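Local coordinates for leucine aminopeptidase 1 (Caenorhabditis elegans, PDB 2HC9), which is a zinc-dependent M17 aminopeptidase that releases N-terminal amino acids, preferably leucine, from peptides and probably acts as a digestive enzyme, at residues E211-K214 / I220-V223; V255-G260 / D334-L339; F411-S416 / S434-L439. The protein carries 1 engineered substitution. One frame throughout, in Å; residues are numbered along the deposited sequence.

Contact 1 of 3, residues E211-K214 / I220-V223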
loop_
_atom_site.group_PDB
_atom_site.type_symbol
_atom_site.label_atom_id
_atom_site.label_comp_id
_atom_site.label_asym_id
_atom_site.label_seq_id
_atom_site.Cartn_x
_atom_site.Cartn_y
_atom_site.Cartn_z
ATOM N N GLU A 211 -15.041 9.827 -37.872
ATOM C CA GLU A 211 -16.403 10.347 -38.070
ATOM C C GLU A 211 -17.013 10.768 -36.748
ATOM O O GLU A 211 -17.783 11.707 -36.706
ATOM C CB GLU A 211 -17.340 9.317 -38.741
ATOM C CG GLU A 211 -16.815 8.690 -40.029
ATOM C CD GLU A 211 -17.382 7.278 -40.294
ATOM O OE1 GLU A 211 -18.392 6.837 -39.654
ATOM O OE2 GLU A 211 -16.778 6.580 -41.142
ATOM N N LEU A 212 -16.657 10.081 -35.661
ATOM C CA LEU A 212 -17.134 10.479 -34.321
ATOM C C LEU A 212 -16.608 11.852 -33.892
ATOM O O LEU A 212 -17.373 12.693 -33.383
ATOM C CB LEU A 212 -16.770 9.433 -33.258
ATOM C CG LEU A 212 -17.488 8.088 -33.307
ATOM C CD1 LEU A 212 -16.746 7.096 -32.413
ATOM C CD2 LEU A 212 -18.921 8.214 -32.828
ATOM N N LEU A 213 -15.304 12.053 -34.075
ATOM C CA LEU A 213 -14.667 13.335 -33.802
ATOM C C LEU A 213 -15.347 14.443 -34.591
ATOM O O LEU A 213 -15.726 15.477 -34.015
ATOM C CB LEU A 213 -13.174 13.290 -34.164
ATOM C CG LEU A 213 -12.395 14.609 -33.944
ATOM C CD1 LEU A 213 -12.457 15.056 -32.497
ATOM C CD2 LEU A 213 -10.940 14.425 -34.366
ATOM N N LYS A 214 -15.475 14.243 -35.909
ATOM C CA LYS A 214 -16.095 15.257 -36.781
ATOM C C LYS A 214 -17.526 15.555 -36.409
ATOM O O LYS A 214 -17.953 16.697 -36.531
ATOM C CB LYS A 214 -16.002 14.880 -38.251
ATOM C CG LYS A 214 -14.571 14.734 -38.725
ATOM C CD LYS A 214 -14.522 14.575 -40.247
ATOM C CE LYS A 214 -13.104 14.360 -40.741
ATOM N NZ LYS A 214 -12.632 12.997 -40.400
ATOM N N ILE A 220 -17.219 9.658 -26.742
ATOM C CA ILE A 220 -16.978 8.345 -27.369
ATOM C C ILE A 220 -15.611 8.353 -28.069
ATOM O O ILE A 220 -14.826 7.424 -27.903
ATOM C CB ILE A 220 -18.088 7.982 -28.369
ATOM C CG1 ILE A 220 -19.449 8.112 -27.656
ATOM C CG2 ILE A 220 -17.874 6.554 -28.905
ATOM C CD1 ILE A 220 -20.641 7.525 -28.493
ATOM N N TYR A 221 -15.329 9.414 -28.823
ATOM C CA TYR A 221 -14.083 9.485 -29.584
ATOM C C TYR A 221 -12.861 9.524 -28.674
ATOM O O TYR A 221 -11.912 8.758 -28.860
ATOM C CB TYR A 221 -14.047 10.709 -30.508
ATOM C CG TYR A 221 -12.751 10.770 -31.281
ATOM C CD1 TYR A 221 -11.682 11.579 -30.844
ATOM C CD2 TYR A 221 -12.563 9.988 -32.425
ATOM C CE1 TYR A 221 -10.475 11.639 -31.569
ATOM C CE2 TYR A 221 -11.370 10.040 -33.138
ATOM C CZ TYR A 221 -10.327 10.860 -32.697
ATOM O OH TYR A 221 -9.134 10.904 -33.396
ATOM N N HIS A 222 -12.852 10.463 -27.727
ATOM C CA HIS A 222 -11.631 10.642 -26.951
ATOM C C HIS A 222 -11.317 9.465 -26.030
ATOM O O HIS A 222 -10.159 9.104 -25.851
ATOM C CB HIS A 222 -11.592 12.027 -26.273
ATOM C CG HIS A 222 -11.446 13.140 -27.274
ATOM N ND1 HIS A 222 -10.289 13.341 -28.002
ATOM C CD2 HIS A 222 -12.333 14.068 -27.710
ATOM C CE1 HIS A 222 -10.464 14.366 -28.825
ATOM N NE2 HIS A 222 -11.702 14.816 -28.678
ATOM N N VAL A 223 -12.354 8.820 -25.500
ATOM C CA VAL A 223 -12.134 7.594 -24.730
ATOM C C VAL A 223 -11.508 6.499 -25.595
ATOM O O VAL A 223 -10.548 5.833 -25.174
ATOM C CB VAL A 223 -13.451 7.095 -24.049
ATOM C CG1 VAL A 223 -13.299 5.681 -23.508
ATOM C CG2 VAL A 223 -13.854 8.078 -22.913
#
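One face of the Y221 ring is filled by L213, whose CB stands 3.7 Å from the ring centroid and only 7° off the normal, a CH-pi contact centred on the aromatic ring. At the rim of the same ring, in its plane, lies CE1 of H222. The imidazole is turned so that its own face looks at the tyrosine, with Y221 CD1 3.6 Å above the H222 plane and near its centre. L213 reaches both rings: its CG is anti to the backbone N (chi1 179°), which carries the branch along the tyrosine, CD2 lying 4.0 Å from Y221 CZ while CD1 comes within 3.9 Å of H222 NE2. The polar ends of the two rings are held elsewhere, Y221 OH by E210 and H222 ND1 by K225.

L212 adds aliphatic contacts of its own. Its CB sits 4.1 Å from Y221 CB, and L212 CD1 meets I220 CG2 at 3.7 Å, the leucine and isoleucine side chains lying roughly perpendicular. The L212–Y221 pair is also where the backbones come nearest, with 5.7 Å between the L212 and Y221 CA atoms.

The contact joins two short consecutive helices of the catalytic domain, 210-215 and 218-224, which are linked by a connection of just two residues. L212 and I220 together reach F233 on strand 232-238, while I220 continues onto C303 and V305 of strand 297-307 and I340 of helix 337-350.

Contact 2 of 3, residues V255-G260 / D334-L339. With ZN (zinc ion), chain B; ZN (zinc ion), chain C; BCT (bicarbonate ion), chain D.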
loop_
_atom_site.group_PDB
_atom_site.type_symbol
_atom_site.label_atom_id
_atom_site.label_comp_id
_atom_site.label_asym_id
_atom_site.label_seq_id
_atom_site.Cartn_x
_atom_site.Cartn_y
_atom_site.Cartn_z
ATOM N N VAL A 255 -15.159 -2.558 -24.677
ATOM C CA VAL A 255 -14.780 -3.940 -24.966
ATOM C C VAL A 255 -13.605 -4.404 -24.102
ATOM O O VAL A 255 -13.478 -5.579 -23.796
ATOM C CB VAL A 255 -14.479 -4.182 -26.470
ATOM C CG1 VAL A 255 -15.730 -3.886 -27.314
ATOM C CG2 VAL A 255 -13.304 -3.340 -26.958
ATOM N N TYR A 256 -12.755 -3.462 -23.709
ATOM C CA TYR A 256 -11.776 -3.724 -22.659
ATOM C C TYR A 256 -11.440 -2.430 -21.986
ATOM O O TYR A 256 -11.281 -1.414 -22.653
ATOM C CB TYR A 256 -10.471 -4.310 -23.239
ATOM C CG TYR A 256 -9.657 -4.956 -22.159
ATOM C CD1 TYR A 256 -9.911 -6.278 -21.772
ATOM C CD2 TYR A 256 -8.669 -4.235 -21.482
ATOM C CE1 TYR A 256 -9.169 -6.886 -20.753
ATOM C CE2 TYR A 256 -7.918 -4.820 -20.484
ATOM C CZ TYR A 256 -8.169 -6.124 -20.122
ATOM O OH TYR A 256 -7.411 -6.652 -19.135
ATOM N N ASP A 257 -11.301 -2.481 -20.667
ATOM C CA ASP A 257 -10.924 -1.296 -19.900
ATOM C C ASP A 257 -9.584 -1.545 -19.172
ATOM O O ASP A 257 -9.544 -2.207 -18.135
ATOM C CB ASP A 257 -12.036 -1.005 -18.892
ATOM C CG ASP A 257 -11.911 0.370 -18.264
ATOM O OD1 ASP A 257 -10.989 1.147 -18.655
ATOM O OD2 ASP A 257 -12.764 0.656 -17.391
ATOM N N THR A 258 -8.488 -1.004 -19.710
ATOM C CA THR A 258 -7.208 -1.024 -18.985
ATOM C C THR A 258 -7.180 0.035 -17.869
ATOM O O THR A 258 -6.251 0.053 -17.061
ATOM C CB THR A 258 -6.023 -0.674 -19.897
ATOM O OG1 THR A 258 -6.173 0.681 -20.332
ATOM C CG2 THR A 258 -5.942 -1.617 -21.131
ATOM N N GLY A 259 -8.189 0.911 -17.853
ATOM C CA GLY A 259 -8.220 2.083 -16.974
ATOM C C GLY A 259 -7.729 3.348 -17.694
ATOM O O GLY A 259 -8.019 4.489 -17.268
ATOM N N GLY A 260 -6.966 3.151 -18.773
ATOM C CA GLY A 260 -6.324 4.268 -19.472
ATOM C C GLY A 260 -5.027 4.657 -18.796
ATOM O O GLY A 260 -4.437 3.864 -18.054
ATOM N N ASP A 334 -10.174 6.299 -16.028
ATOM C CA ASP A 334 -10.903 5.031 -15.771
ATOM C C ASP A 334 -12.400 5.290 -15.496
ATOM O O ASP A 334 -13.199 4.351 -15.354
ATOM C CB ASP A 334 -10.253 4.333 -14.573
ATOM C CG ASP A 334 -10.597 2.853 -14.467
ATOM O OD1 ASP A 334 -11.282 2.275 -15.348
ATOM O OD2 ASP A 334 -10.153 2.245 -13.483
ATOM N N ALA A 335 -12.790 6.558 -15.413
ATOM C CA ALA A 335 -14.212 6.914 -15.301
ATOM C C ALA A 335 -14.693 7.232 -16.733
ATOM O O ALA A 335 -15.236 8.336 -17.028
ATOM C CB ALA A 335 -14.374 8.131 -14.351
ATOM N N GLU A 336 -14.474 6.258 -17.626
ATOM C CA GLU A 336 -14.652 6.472 -19.074
ATOM C C GLU A 336 -16.059 6.110 -19.562
ATOM O O GLU A 336 -16.564 6.693 -20.552
ATOM C CB GLU A 336 -13.559 5.726 -19.880
ATOM C CG GLU A 336 -13.922 4.264 -20.264
ATOM C CD GLU A 336 -13.986 3.351 -19.057
ATOM O OE1 GLU A 336 -14.761 2.369 -19.071
ATOM O OE2 GLU A 336 -13.268 3.607 -18.071
ATOM N N GLY A 337 -16.699 5.149 -18.896
ATOM C CA GLY A 337 -18.060 4.750 -19.271
ATOM C C GLY A 337 -19.039 5.918 -19.224
ATOM O O GLY A 337 -19.863 6.093 -20.114
ATOM N N ARG A 338 -18.917 6.745 -18.199
ATOM C CA ARG A 338 -19.847 7.845 -18.032
ATOM C C ARG A 338 -19.658 8.913 -19.126
ATOM O O ARG A 338 -20.631 9.556 -19.535
ATOM C CB ARG A 338 -19.728 8.447 -16.621
ATOM C CG ARG A 338 -18.349 9.118 -16.344
ATOM C CD ARG A 338 -18.161 9.359 -14.820
ATOM N NE ARG A 338 -17.841 8.101 -14.139
ATOM C CZ ARG A 338 -17.497 8.029 -12.851
ATOM N NH1 ARG A 338 -17.407 9.154 -12.123
ATOM N NH2 ARG A 338 -17.211 6.846 -12.309
ATOM N N LEU A 339 -18.430 9.064 -19.628
ATOM C CA LEU A 339 -18.147 10.002 -20.739
ATOM C C LEU A 339 -18.854 9.507 -22.003
ATOM O O LEU A 339 -19.544 10.260 -22.681
ATOM C CB LEU A 339 -16.635 10.076 -21.020
ATOM C CG LEU A 339 -15.791 10.728 -19.882
ATOM C CD1 LEU A 339 -14.304 10.652 -20.213
ATOM C CD2 LEU A 339 -16.217 12.190 -19.655
HETATM ZN ZN ZN B . -12.949 2.456 -16.422
HETATM ZN ZN ZN C . -15.312 0.982 -17.658
HETATM C C BCT D . -17.111 4.750 -15.481
HETATM O O1 BCT D . -16.745 3.924 -16.325
HETATM O O2 BCT D . -17.218 4.455 -14.273
HETATM O O3 BCT D . -17.353 5.974 -15.866
HETATM O O HOH W 1 -14.776 1.819 -15.824
#
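D257 and E336 bridge two zinc ions, and D334 binds the first of them, forming the dinuclear centre that defines M17 leucine aminopeptidases. D257 OD2 bridges the metals unevenly, lying 2.6 Å from the zinc of chain C and closer to that of chain B. E336 spans them with one oxygen each, OE2 to the first ion (chain B) and OE1 to the second; its carboxylate is turned 68° from that of D257, which reaches the metals from the opposing side. D334 grips the first zinc twice, through OD1 at 2.0 Å and its backbone O at 2.2 Å. A water bridges the ions, and K252 and D275 complete the second site. The metals hold together acidic oxygens that would otherwise probably repel, D257 OD2 and D334 OD1 being just 3.0 Å apart.

The water also donates to O1 of a bicarbonate, which G337 N meets too. R338 grips this anion with its backbone N and side chain: NE lies 2.8 Å from O3, and NH2 points almost straight at O2 (171°), in the guanidinium plane. A bend at chi3 brings the group round to the anion, while A335 CB rests over one guanidinium face. With R338 cut back to an alanine, only the backbone N of that residue would still reach O3, and the bicarbonate would probably be freer to turn or leave its place beside the zinc-bound water.

Farther out, K264, like R338 a predicted active-site residue, forms a salt bridge with D334 OD2, and N307 donates to D257 OD1. That same oxygen closes an Asx turn, accepting from G259 N at 2.9 Å, with the donor 53° out of the carboxylate plane.

Contact 3 of 3, residues F411-S416 / S434-L439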
loop_
_atom_site.group_PDB
_atom_site.type_symbol
_atom_site.label_atom_id
_atom_site.label_comp_id
_atom_site.label_asym_id
_atom_site.label_seq_id
_atom_site.Cartn_x
_atom_site.Cartn_y
_atom_site.Cartn_z
ATOM N N PHE A 411 -24.223 16.952 -7.315
ATOM C CA PHE A 411 -23.520 17.307 -8.567
ATOM C C PHE A 411 -22.304 18.204 -8.309
ATOM O O PHE A 411 -21.314 18.209 -9.077
ATOM C CB PHE A 411 -24.490 17.894 -9.609
ATOM C CG PHE A 411 -23.824 18.269 -10.921
ATOM C CD1 PHE A 411 -23.254 17.286 -11.730
ATOM C CD2 PHE A 411 -23.744 19.595 -11.321
ATOM C CE1 PHE A 411 -22.619 17.627 -12.927
ATOM C CE2 PHE A 411 -23.127 19.947 -12.528
ATOM C CZ PHE A 411 -22.565 18.962 -13.327
ATOM N N GLY A 412 -22.350 18.923 -7.194
ATOM C CA GLY A 412 -21.197 19.703 -6.751
ATOM C C GLY A 412 -19.939 18.871 -6.505
ATOM O O GLY A 412 -18.824 19.406 -6.531
ATOM N N ASP A 413 -20.099 17.566 -6.281
ATOM C CA ASP A 413 -18.943 16.649 -6.255
ATOM C C ASP A 413 -18.103 16.711 -7.559
ATOM O O ASP A 413 -16.908 16.381 -7.545
ATOM C CB ASP A 413 -19.402 15.208 -6.002
ATOM C CG ASP A 413 -19.963 14.999 -4.595
ATOM O OD1 ASP A 413 -19.715 15.847 -3.682
ATOM O OD2 ASP A 413 -20.639 13.961 -4.402
ATOM N N LEU A 414 -18.718 17.133 -8.663
ATOM C CA LEU A 414 -18.029 17.175 -9.957
ATOM C C LEU A 414 -17.669 18.588 -10.374
ATOM O O LEU A 414 -17.420 18.843 -11.540
ATOM C CB LEU A 414 -18.899 16.512 -11.043
ATOM C CG LEU A 414 -19.208 15.049 -10.741
ATOM C CD1 LEU A 414 -20.182 14.475 -11.779
ATOM C CD2 LEU A 414 -17.910 14.246 -10.711
ATOM N N LYS A 415 -17.635 19.515 -9.421
ATOM C CA LYS A 415 -17.284 20.904 -9.753
ATOM C C LYS A 415 -15.877 20.999 -10.379
ATOM O O LYS A 415 -14.943 20.277 -9.967
ATOM C CB LYS A 415 -17.381 21.771 -8.487
ATOM C CG LYS A 415 -17.120 23.247 -8.709
ATOM C CD LYS A 415 -17.440 24.058 -7.446
ATOM C CE LYS A 415 -18.085 25.409 -7.821
ATOM N NZ LYS A 415 -18.074 26.404 -6.698
ATOM N N SER A 416 -15.743 21.870 -11.381
ATOM C CA SER A 416 -14.455 22.144 -12.029
ATOM C C SER A 416 -14.272 23.646 -12.074
ATOM O O SER A 416 -15.235 24.403 -12.300
ATOM C CB SER A 416 -14.435 21.607 -13.468
ATOM O OG SER A 416 -13.276 22.059 -14.187
ATOM N N SER A 434 -21.409 5.828 -6.904
ATOM C CA SER A 434 -22.193 5.304 -8.044
ATOM C C SER A 434 -23.254 6.282 -8.544
ATOM O O SER A 434 -23.564 6.317 -9.741
ATOM C CB SER A 434 -22.835 3.958 -7.716
ATOM O OG SER A 434 -21.825 3.048 -7.303
ATOM N N ALA A 435 -23.798 7.085 -7.631
ATOM C CA ALA A 435 -24.799 8.087 -7.982
ATOM C C ALA A 435 -24.119 9.247 -8.698
ATOM O O ALA A 435 -24.611 9.740 -9.717
ATOM C CB ALA A 435 -25.496 8.592 -6.697
ATOM N N VAL A 436 -22.967 9.662 -8.175
ATOM C CA VAL A 436 -22.209 10.752 -8.777
ATOM C C VAL A 436 -21.796 10.382 -10.212
ATOM O O VAL A 436 -21.902 11.202 -11.136
ATOM C CB VAL A 436 -20.975 11.130 -7.883
ATOM C CG1 VAL A 436 -20.067 12.132 -8.606
ATOM C CG2 VAL A 436 -21.481 11.734 -6.574
ATOM N N ALA A 437 -21.386 9.126 -10.394
ATOM C CA ALA A 437 -21.045 8.617 -11.720
ATOM C C ALA A 437 -22.245 8.754 -12.660
ATOM O O ALA A 437 -22.101 9.184 -13.799
ATOM C CB ALA A 437 -20.611 7.121 -11.612
ATOM N N GLY A 438 -23.436 8.397 -12.193
ATOM C CA GLY A 438 -24.629 8.560 -13.028
ATOM C C GLY A 438 -24.966 10.011 -13.319
ATOM O O GLY A 438 -25.432 10.344 -14.409
ATOM N N LEU A 439 -24.708 10.895 -12.347
ATOM C CA LEU A 439 -25.011 12.327 -12.516
ATOM C C LEU A 439 -24.122 12.976 -13.559
ATOM O O LEU A 439 -24.536 13.939 -14.198
ATOM C CB LEU A 439 -24.867 13.078 -11.176
ATOM C CG LEU A 439 -25.954 12.755 -10.136
ATOM C CD1 LEU A 439 -25.579 13.461 -8.801
ATOM C CD2 LEU A 439 -27.322 13.196 -10.643
#
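V436 pushes its two methyl groups against different residues of the segment 411-416. CG1, anti to the backbone N (chi1 172°), lies against L414, with 3.7 Å to L414 CD2 and the same to L414 CG; the leucine and valine lie alongside, pointing opposite ways. The other leucine methyl, CD1, comes 3.8 Å from the V436 carbonyl O, so that L414 touches both the side chain and the backbone of this helical turn. CG2 of V436 faces D413 instead, its methyl carbon 3.2 Å from D413 OD2, a close approach of an aliphatic group to a carboxylate. The acid's polar demand is met elsewhere, OD2 accepting from G431 N and OD1 from D430 N, and these bonds fix the carboxylate against the valine.

Helix 433-442 here packs on a short 3-10 turn of the catalytic domain, which follows helix 407-410 and is closed by successive bonds from L414 N to F411 O (2.8 Å) and from K415 N to G412 O. The turn sets D413 and L414 side by side, both directed at V436.

About one turn on from V436, L439 faces the segment again and brings CD1 to 4.0 Å from F411 N; the L439 side chain also packs on P407 and F410. The F411 ring makes an edge-to-face pair with F447 and touches A443 and M421.

Overall arrangement
The three contacts follow one another along the chain, each closing before the next opens, and all lie in the catalytic domain. The centre of contact 2, the metal site, is about 14 Å from that of contact 1 and 17 Å from that of contact 3, and it touches both; contacts 1 and 3, 23 Å apart between centres, do not touch. V223 of helix 218-224 packs against E336 and L339, and A437 of helix 433-442 meets the R338 guanidinium, so segment 334-339 touches two helices distant in sequence, which border the zinc and bicarbonate site. Strand 297-307 of the domain's sheet pairs with strand 256-257 of contact 2 and carries C303 and V305, which I220 of contact 1 touches.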